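Local coordinates for protein ribokinase, putative (Burkholderia thailandensis, PDB 3B1N) that probably transfers a phosphate from ATP to the ribose of nucleosides, as a nucleoside kinase of the ribokinase (PfkB) family with a Rossmann-like core, at residues Ala2-Ala10 with Ala133-Asp144; Tyr11-Arg22 with Ser100-Asp110. One frame throughout, in Å; residues are numbered along the deposited sequence. Where two conformers were deposited one is given.

Contact 1: residues Ala2-Ala10 with Ala133-Asp144. With MZR (5-hydroxy-1-(beta-D-ribofuranosyl)-1H-imidazole-4-carboxamide), chain F.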
# COMPACT_ATOMS: atom_id res chain seq x y z
N ALA B 2 21.97 0.37 -29.67
CA ALA B 2 21.50 0.99 -28.41
C ALA B 2 19.98 0.94 -28.37
O ALA B 2 19.28 1.20 -29.36
CB ALA B 2 21.95 2.44 -28.34
N THR B 3 19.45 0.62 -27.17
CA THR B 3 18.00 0.52 -27.00
C THR B 3 17.55 1.57 -25.99
O THR B 3 18.17 1.68 -24.92
CB THR B 3 17.63 -0.90 -26.46
OG1 THR B 3 18.07 -1.84 -27.47
CG2 THR B 3 16.12 -1.04 -26.27
N LEU B 4 16.62 2.43 -26.40
CA LEU B 4 16.21 3.57 -25.57
C LEU B 4 15.12 3.10 -24.63
O LEU B 4 14.10 2.54 -25.06
CB LEU B 4 15.64 4.71 -26.43
CG LEU B 4 15.41 6.06 -25.74
CD1 LEU B 4 16.75 6.71 -25.39
CD2 LEU B 4 14.57 7.00 -26.64
N ILE B 5 15.34 3.35 -23.33
CA ILE B 5 14.38 2.85 -22.33
C ILE B 5 13.72 4.05 -21.66
O ILE B 5 14.31 4.63 -20.75
CB ILE B 5 15.11 1.99 -21.25
CG1 ILE B 5 16.07 0.95 -21.87
CG2 ILE B 5 14.04 1.35 -20.32
CD1 ILE B 5 15.39 -0.03 -22.77
N CYS B 6 12.50 4.37 -22.09
CA CYS B 6 11.81 5.56 -21.57
C CYS B 6 10.86 5.15 -20.46
O CYS B 6 10.03 4.26 -20.63
CB CYS B 6 10.98 6.18 -22.66
SG CYS B 6 11.91 6.71 -24.11
N GLY B 7 11.02 5.74 -19.30
CA GLY B 7 10.10 5.38 -18.22
C GLY B 7 10.58 6.01 -16.93
O GLY B 7 11.55 6.75 -16.89
N SER B 8 9.86 5.71 -15.86
CA SER B 8 10.21 6.27 -14.55
C SER B 8 11.56 5.80 -14.05
O SER B 8 12.00 4.67 -14.32
CB SER B 8 9.14 5.92 -13.53
OG SER B 8 9.00 4.51 -13.42
N ILE B 9 12.20 6.65 -13.24
CA ILE B 9 13.42 6.28 -12.52
C ILE B 9 13.12 6.68 -11.08
O ILE B 9 12.81 7.85 -10.83
CB ILE B 9 14.67 7.05 -13.03
CG1 ILE B 9 14.84 6.84 -14.55
CG2 ILE B 9 15.89 6.46 -12.30
CD1 ILE B 9 15.95 7.72 -15.16
N ALA B 10 13.10 5.70 -10.17
CA ALA B 10 12.47 5.94 -8.84
C ALA B 10 13.13 5.16 -7.78
O ALA B 10 13.82 4.17 -8.03
CB ALA B 10 10.94 5.58 -8.93
N ALA B 133 17.03 11.19 -29.67
CA ALA B 133 18.10 10.29 -29.24
C ALA B 133 18.69 9.68 -30.48
O ALA B 133 17.94 9.27 -31.35
CB ALA B 133 17.55 9.18 -28.33
N LYS B 134 20.02 9.62 -30.53
CA LYS B 134 20.74 9.18 -31.75
C LYS B 134 21.02 7.68 -31.82
O LYS B 134 21.37 7.04 -30.81
CB LYS B 134 22.04 9.99 -31.96
CG LYS B 134 21.75 11.42 -32.49
CD LYS B 134 22.81 11.86 -33.52
CE LYS B 134 22.57 13.30 -34.04
NZ LYS B 134 21.36 13.46 -34.90
N ASP B 135 20.85 7.15 -33.03
CA ASP B 135 21.24 5.76 -33.33
C ASP B 135 20.63 4.79 -32.31
O ASP B 135 21.30 3.95 -31.68
CB ASP B 135 22.76 5.63 -33.44
CG ASP B 135 23.30 6.36 -34.68
OD1 ASP B 135 22.82 6.06 -35.80
OD2 ASP B 135 24.17 7.26 -34.54
N ILE B 136 19.33 4.96 -32.17
CA ILE B 136 18.54 4.05 -31.39
C ILE B 136 17.96 3.08 -32.38
O ILE B 136 17.35 3.48 -33.39
CB ILE B 136 17.41 4.84 -30.65
CG1 ILE B 136 18.01 5.76 -29.57
CG2 ILE B 136 16.35 3.91 -30.05
CD1 ILE B 136 19.02 5.13 -28.55
N LYS B 137 18.10 1.80 -32.12
CA LYS B 137 17.46 0.84 -32.99
C LYS B 137 16.13 0.25 -32.50
O LYS B 137 15.38 -0.35 -33.27
CB LYS B 137 18.41 -0.29 -33.35
CG LYS B 137 19.09 -0.99 -32.25
CD LYS B 137 20.23 -1.76 -32.98
CE LYS B 137 21.31 -2.25 -32.11
NZ LYS B 137 22.13 -3.17 -32.96
N LEU B 138 15.84 0.51 -31.22
CA LEU B 138 14.69 -0.12 -30.59
C LEU B 138 14.43 0.68 -29.32
O LEU B 138 15.35 1.23 -28.73
CB LEU B 138 14.99 -1.59 -30.24
CG LEU B 138 13.92 -2.44 -29.55
CD1 LEU B 138 12.59 -2.55 -30.28
CD2 LEU B 138 14.47 -3.85 -29.17
N ALA B 139 13.16 0.75 -28.92
CA ALA B 139 12.82 1.49 -27.68
C ALA B 139 11.68 0.83 -26.96
O ALA B 139 10.97 -0.00 -27.51
CB ALA B 139 12.46 2.94 -28.02
N ILE B 140 11.45 1.27 -25.71
CA ILE B 140 10.22 0.97 -25.00
C ILE B 140 9.77 2.27 -24.34
O ILE B 140 10.61 3.05 -23.88
CB ILE B 140 10.47 -0.12 -23.90
CG1 ILE B 140 9.09 -0.48 -23.23
CG2 ILE B 140 11.60 0.22 -22.94
CD1 ILE B 140 9.19 -1.87 -22.50
N VAL B 141 8.47 2.47 -24.32
CA VAL B 141 7.87 3.58 -23.56
C VAL B 141 7.04 2.93 -22.45
O VAL B 141 6.03 2.26 -22.71
CB VAL B 141 6.98 4.46 -24.44
CG1 VAL B 141 6.28 5.57 -23.56
CG2 VAL B 141 7.81 5.10 -25.61
N GLY B 142 7.48 3.12 -21.20
CA GLY B 142 6.79 2.55 -20.07
C GLY B 142 6.21 3.62 -19.18
O GLY B 142 6.27 4.82 -19.52
N PRO B 143 5.70 3.23 -18.01
CA PRO B 143 5.01 4.16 -17.13
C PRO B 143 5.93 5.31 -16.75
O PRO B 143 7.12 5.10 -16.46
CB PRO B 143 4.70 3.32 -15.90
CG PRO B 143 4.46 1.94 -16.50
CD PRO B 143 5.59 1.84 -17.53
N ASP B 144 5.37 6.50 -16.72
CA ASP B 144 6.16 7.73 -16.64
C ASP B 144 5.18 8.87 -16.44
O ASP B 144 3.98 8.64 -16.38
CB ASP B 144 6.90 7.94 -17.98
CG ASP B 144 8.21 8.67 -17.86
OD1 ASP B 144 8.49 9.38 -16.89
OD2 ASP B 144 9.02 8.49 -18.80
N1 MZR F . 4.36 5.62 -12.94
O3 MZR F . 6.60 4.00 -12.56
C4 MZR F . 5.76 3.49 -11.56
C5 MZR F . 4.41 3.94 -11.27
C6 MZR F . 3.71 5.03 -11.95
O6 MZR F . 2.57 5.29 -11.52
N7 MZR F . 4.03 3.14 -10.24
C8 MZR F . 5.05 2.29 -9.95
N9 MZR F . 6.13 2.50 -10.76
C1' MZR F . 7.39 1.73 -10.78
C2' MZR F . 8.06 1.48 -9.44
O2' MZR F . 9.01 2.53 -9.26
C3' MZR F . 8.64 0.05 -9.64
O3' MZR F . 10.07 -0.07 -9.56
C4' MZR F . 8.15 -0.38 -10.99
O4' MZR F . 7.01 0.43 -11.20
C5' MZR F . 7.77 -1.85 -10.99
O5' MZR F . 7.34 -2.15 -12.35
O HOH W 1 11.16 9.51 -16.20
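Strands 3-6 and 138-141 are neighbouring parallel strands inside the large sheet of the ribokinase fold. Their C-terminal ends lead into the nucleoside pocket. Leu4 is bonded through both its N-H and its C=O: Leu4 N donates to Leu138 O at 2.9 Å, and Leu4 O accepts from Ile140 N at 3.0 Å. Cys6 repeats this with Ile140 O and Gly142 N. Ser8 N then reaches Pro143 O at 2.9 Å, so the pairing runs on past the strands.

On one face, Leu4 and Ile136 cross at about a right angle. The CG2 branch of Ile136 touches Leu4 CB at 3.8 Å. Leu4 CG lies anti to the backbone N (chi1 -169°), and with chi2 at 69° this brings CD1 to Ala133 CB at 3.9 Å. Cys6 and Val141 share this face, and helix 146-158 packs on them through His152. On the other face, Ile140 CG2 sits against both CG2 and CD1 of Ile5. Leu260 of helix 251-264 lies on Ile5 and Leu138 there.

Beyond the strands, the carboxylate of Asp144 lies beside Gly7: OD2 is 3.3 Å from Gly7 CA. A water lies within bonding distance of both Asp144 OD1 and Gly7 O and joins the two loops. Ser8 OG is 2.6 Å from O3 of the bound mizoribine, a hydrogen bond in which either could donate. Pro143 CB lies 3.8 Å from mizoribine N1.

Mostly apolar side chains cover both faces, while backbone bonds satisfy the buried peptides between them. At the C-terminal ends of the strands, Ser8 is fixed through its N to Pro143 O and through OG to Cys49 N, which places OG against the base.

Contact 2: residues Tyr11-Arg22 with Ser100-Asp110. With MZR (5-hydroxy-1-(beta-D-ribofuranosyl)-1H-imidazole-4-carboxamide), chain F.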
# COMPACT_ATOMS: atom_id res chain seq x y z
N TYR B 11 12.94 5.62 -6.53
CA TYR B 11 13.31 4.82 -5.37
C TYR B 11 12.06 4.15 -4.83
O TYR B 11 11.03 4.80 -4.64
CB TYR B 11 13.88 5.77 -4.29
CG TYR B 11 15.21 6.34 -4.69
CD1 TYR B 11 16.32 5.52 -4.90
CD2 TYR B 11 15.35 7.70 -4.95
CE1 TYR B 11 17.54 6.05 -5.27
CE2 TYR B 11 16.57 8.26 -5.33
CZ TYR B 11 17.67 7.43 -5.48
OH TYR B 11 18.89 7.94 -5.84
N ASP B 12 12.18 2.84 -4.60
CA ASP B 12 11.06 2.02 -4.19
C ASP B 12 11.12 1.65 -2.71
O ASP B 12 12.17 1.24 -2.24
CB ASP B 12 11.01 0.70 -4.99
CG ASP B 12 10.66 0.90 -6.43
OD1 ASP B 12 10.17 1.96 -6.84
OD2 ASP B 12 10.80 -0.09 -7.16
N ASN B 13 9.99 1.79 -2.01
CA ASN B 13 9.86 1.24 -0.64
C ASN B 13 8.83 0.16 -0.76
O ASN B 13 7.67 0.45 -1.02
CB ASN B 13 9.47 2.34 0.34
CG ASN B 13 10.69 3.24 0.68
OD1 ASN B 13 10.79 4.36 0.23
ND2 ASN B 13 11.65 2.69 1.42
N ILE B 14 9.31 -1.08 -0.66
CA ILE B 14 8.47 -2.25 -0.93
C ILE B 14 8.09 -2.94 0.38
O ILE B 14 8.96 -3.34 1.20
CB ILE B 14 9.20 -3.21 -1.83
CG1 ILE B 14 9.47 -2.52 -3.19
CG2 ILE B 14 8.33 -4.49 -2.05
CD1 ILE B 14 10.56 -3.20 -4.00
N MET B 15 6.78 -3.09 0.53
CA MET B 15 6.22 -3.70 1.72
C MET B 15 5.53 -4.96 1.27
O MET B 15 4.49 -4.91 0.59
CB MET B 15 5.25 -2.71 2.32
CG MET B 15 6.00 -1.49 2.97
SD MET B 15 5.00 -0.01 3.01
CE MET B 15 5.20 0.59 1.31
N THR B 16 6.15 -6.09 1.63
CA THR B 16 5.77 -7.41 1.17
C THR B 16 4.80 -8.07 2.14
O THR B 16 5.21 -8.43 3.26
CB THR B 16 6.99 -8.39 1.09
OG1 THR B 16 8.02 -7.83 0.28
CG2 THR B 16 6.56 -9.70 0.45
N PHE B 17 3.55 -8.21 1.74
CA PHE B 17 2.59 -8.99 2.59
C PHE B 17 2.85 -10.42 2.25
O PHE B 17 2.71 -10.83 1.07
CB PHE B 17 1.15 -8.62 2.30
CG PHE B 17 0.14 -9.52 2.99
CD1 PHE B 17 0.08 -9.50 4.38
CD2 PHE B 17 -0.77 -10.30 2.26
CE1 PHE B 17 -0.82 -10.30 5.04
CE2 PHE B 17 -1.68 -11.13 2.95
CZ PHE B 17 -1.67 -11.13 4.34
N GLU B 18 3.20 -11.19 3.28
CA GLU B 18 3.54 -12.62 3.07
C GLU B 18 2.27 -13.43 3.04
O GLU B 18 1.91 -14.11 4.03
CB GLU B 18 4.51 -13.11 4.14
CG GLU B 18 5.80 -12.33 4.18
CD GLU B 18 6.66 -12.51 2.95
OE1 GLU B 18 6.49 -13.52 2.24
OE2 GLU B 18 7.51 -11.62 2.71
N GLY B 19 1.57 -13.37 1.93
CA GLY B 19 0.25 -13.96 1.78
C GLY B 19 -0.36 -13.50 0.50
O GLY B 19 0.34 -12.98 -0.36
N ARG B 20 -1.66 -13.71 0.38
CA ARG B 20 -2.42 -13.42 -0.83
C ARG B 20 -3.59 -12.55 -0.44
O ARG B 20 -4.40 -12.97 0.40
CB ARG B 20 -2.92 -14.73 -1.45
CG ARG B 20 -1.76 -15.52 -2.13
CD ARG B 20 -2.29 -16.90 -2.61
NE ARG B 20 -3.30 -16.81 -3.65
CZ ARG B 20 -4.53 -17.29 -3.56
NH1 ARG B 20 -4.97 -17.87 -2.45
NH2 ARG B 20 -5.33 -17.18 -4.59
N PHE B 21 -3.70 -11.36 -1.03
CA PHE B 21 -4.90 -10.51 -0.76
C PHE B 21 -6.22 -11.22 -0.98
O PHE B 21 -7.17 -10.99 -0.27
CB PHE B 21 -4.91 -9.23 -1.60
CG PHE B 21 -3.71 -8.33 -1.40
CD1 PHE B 21 -3.09 -8.22 -0.18
CD2 PHE B 21 -3.28 -7.52 -2.48
CE1 PHE B 21 -1.94 -7.36 0.03
CE2 PHE B 21 -2.16 -6.65 -2.29
CZ PHE B 21 -1.49 -6.58 -1.07
N ARG B 22 -6.32 -12.15 -1.94
CA ARG B 22 -7.56 -12.84 -2.17
C ARG B 22 -8.08 -13.59 -0.94
O ARG B 22 -9.27 -13.85 -0.87
CB ARG B 22 -7.39 -13.86 -3.31
CG ARG B 22 -7.31 -13.17 -4.67
CD ARG B 22 -6.99 -14.23 -5.77
NE ARG B 22 -6.82 -13.60 -7.10
CZ ARG B 22 -7.77 -13.49 -8.01
NH1 ARG B 22 -8.99 -13.94 -7.75
NH2 ARG B 22 -7.47 -12.93 -9.19
N SER B 100 13.72 12.96 -6.36
CA SER B 100 13.36 11.92 -7.31
C SER B 100 12.03 11.28 -6.96
O SER B 100 11.60 11.30 -5.79
CB SER B 100 14.47 10.85 -7.34
OG SER B 100 15.73 11.46 -7.54
N ALA B 101 11.44 10.64 -7.96
CA ALA B 101 10.23 9.81 -7.76
C ALA B 101 10.42 8.79 -6.66
O ALA B 101 11.48 8.20 -6.51
CB ALA B 101 9.83 9.10 -9.06
N GLN B 102 9.34 8.55 -5.90
CA GLN B 102 9.36 7.58 -4.80
C GLN B 102 8.08 6.77 -4.86
O GLN B 102 6.99 7.31 -4.94
CB GLN B 102 9.50 8.32 -3.44
CG GLN B 102 9.20 7.45 -2.27
CD GLN B 102 10.36 6.57 -1.88
OE1 GLN B 102 11.45 7.07 -1.54
NE2 GLN B 102 10.13 5.24 -1.87
N ALA B 103 8.23 5.45 -4.88
CA ALA B 103 7.05 4.56 -4.90
C ALA B 103 6.96 3.84 -3.59
O ALA B 103 7.95 3.30 -3.09
CB ALA B 103 7.20 3.52 -6.04
N MET B 104 5.77 3.86 -2.99
CA MET B 104 5.52 3.07 -1.79
C MET B 104 4.63 1.93 -2.25
O MET B 104 3.49 2.15 -2.64
CB MET B 104 4.83 3.95 -0.71
CG MET B 104 5.59 5.22 -0.32
SD MET B 104 6.95 4.83 0.80
CE MET B 104 6.11 4.09 2.19
N ILE B 105 5.20 0.74 -2.33
CA ILE B 105 4.56 -0.41 -2.98
C ILE B 105 4.18 -1.49 -1.96
O ILE B 105 5.04 -2.00 -1.28
CB ILE B 105 5.58 -1.02 -3.99
CG1 ILE B 105 6.07 0.06 -4.95
CG2 ILE B 105 4.99 -2.27 -4.73
CD1 ILE B 105 7.23 -0.45 -5.92
N THR B 106 2.88 -1.82 -1.91
CA THR B 106 2.48 -2.98 -1.10
C THR B 106 2.15 -4.16 -1.97
O THR B 106 1.31 -4.05 -2.86
CB THR B 106 1.38 -2.67 -0.16
OG1 THR B 106 1.77 -1.55 0.64
CG2 THR B 106 1.11 -3.96 0.67
N THR B 107 2.92 -5.25 -1.81
CA THR B 107 2.75 -6.39 -2.67
C THR B 107 2.14 -7.59 -1.91
O THR B 107 2.22 -7.64 -0.69
CB THR B 107 4.12 -6.75 -3.39
OG1 THR B 107 3.99 -7.99 -4.08
CG2 THR B 107 5.31 -6.80 -2.42
N ASP B 108 1.54 -8.50 -2.65
CA ASP B 108 1.30 -9.83 -2.10
C ASP B 108 2.08 -10.82 -2.93
O ASP B 108 2.87 -10.38 -3.81
CB ASP B 108 -0.18 -10.20 -1.96
CG ASP B 108 -0.87 -10.53 -3.27
OD1 ASP B 108 -0.23 -10.53 -4.36
OD2 ASP B 108 -2.07 -10.83 -3.24
N LEU B 109 1.88 -12.10 -2.69
CA LEU B 109 2.70 -13.14 -3.34
C LEU B 109 2.20 -13.46 -4.74
O LEU B 109 3.02 -13.92 -5.56
CB LEU B 109 2.87 -14.38 -2.45
CG LEU B 109 3.55 -14.05 -1.10
CD1 LEU B 109 3.57 -15.27 -0.13
CD2 LEU B 109 4.92 -13.31 -1.14
N ASP B 110 0.92 -13.17 -5.02
CA ASP B 110 0.26 -13.34 -6.34
C ASP B 110 0.66 -12.27 -7.32
O ASP B 110 0.13 -12.22 -8.45
CB ASP B 110 -1.25 -13.20 -6.19
CG ASP B 110 -1.93 -14.49 -5.84
OD1 ASP B 110 -1.22 -15.50 -5.62
OD2 ASP B 110 -3.20 -14.50 -5.84
N1 MZR F . 4.36 5.62 -12.94
O3 MZR F . 6.60 4.00 -12.56
C4 MZR F . 5.76 3.49 -11.56
C5 MZR F . 4.41 3.94 -11.27
C6 MZR F . 3.71 5.03 -11.95
O6 MZR F . 2.57 5.29 -11.52
N7 MZR F . 4.03 3.14 -10.24
C8 MZR F . 5.05 2.29 -9.95
N9 MZR F . 6.13 2.50 -10.76
C1' MZR F . 7.39 1.73 -10.78
C2' MZR F . 8.06 1.48 -9.44
O2' MZR F . 9.01 2.53 -9.26
C3' MZR F . 8.64 0.05 -9.64
O3' MZR F . 10.07 -0.07 -9.56
C4' MZR F . 8.15 -0.38 -10.99
O4' MZR F . 7.01 0.43 -11.20
C5' MZR F . 7.77 -1.85 -10.99
O5' MZR F . 7.34 -2.15 -12.35
O HOH W 2 -4.39 -16.47 -7.19
O HOH W 3 -4.14 -12.70 -3.92
O HOH W 4 -4.20 -12.71 -7.54
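Asp108 meets Phe21 and Gly19 just past the end of strand 101-107, which runs parallel to strand 11-16 in the small four-stranded sheet. Asp108 CB touches Gly19 O at 3.2 Å. It also stands over the centre of the Phe21 ring, 3.7 Å from the centroid and 5° off the normal, a CH-pi contact. CG sits between the backbone N and the carbonyl carbon (chi1 75°), and this turns the carboxylate toward the start of the 3-10 turn. OD2 accepts from Phe21 N at 2.8 Å through its anti lone pair, and a water donates to it as well. OD1 is bonded to Asn112 N.

That water also donates to Asp110 OD2 and accepts from Arg22 N. Both carboxylate oxygens of Asp110 take weak bonds from Arg20 NE, each at 3.2 Å. The guanidinium and carboxylate planes are 57° apart, so this salt bridge is not a flat pairing. Arg20 NH1 is salt-bridged to Glu23. The Arg22 side chain joins the network through a long pair and a second water; its NH1 is bonded to Pro27 O of the second subunit.

In the strands, seven backbone bonds run from Tyr11 N to Phe17 N. On the face that carries Asp12, Ile105 CD1 lies 3.7 Å from Asp12 CG. Asp12 OD1 accepts from mizoribine O2' at 2.7 Å, and OD2 accepts from O3' at 2.5 Å.

One carboxylate thus grips both ribose hydroxyls, which is consistent with a preference for a sugar that carries both. Past the strands, Asp108 holds the backbone of the 3-10 segment through Phe21 N, while Asp110, with Glu23, probably balances the charge of Arg20.

How the contacts relate
From the N terminus, the chain lays down strand 3-6 and runs through Ser8 to Ala10 directly into strand 10-16. Contact 2 closes first, when strand 101-107 comes back beside 11-22. Contact 1 closes later, when 133-144 returns to 2-10, so its loop encloses that of contact 2 and the two do not cross. Contact 1 belongs to the large central sheet and contact 2 to the small sheet, which also faces the second subunit. Their centres are 25 Å apart, yet they touch where Ala10 CB meets Ala101 O at 3.6 Å. Mizoribine lies at this junction, with its base beside contact 1 and its ribose beside contact 2.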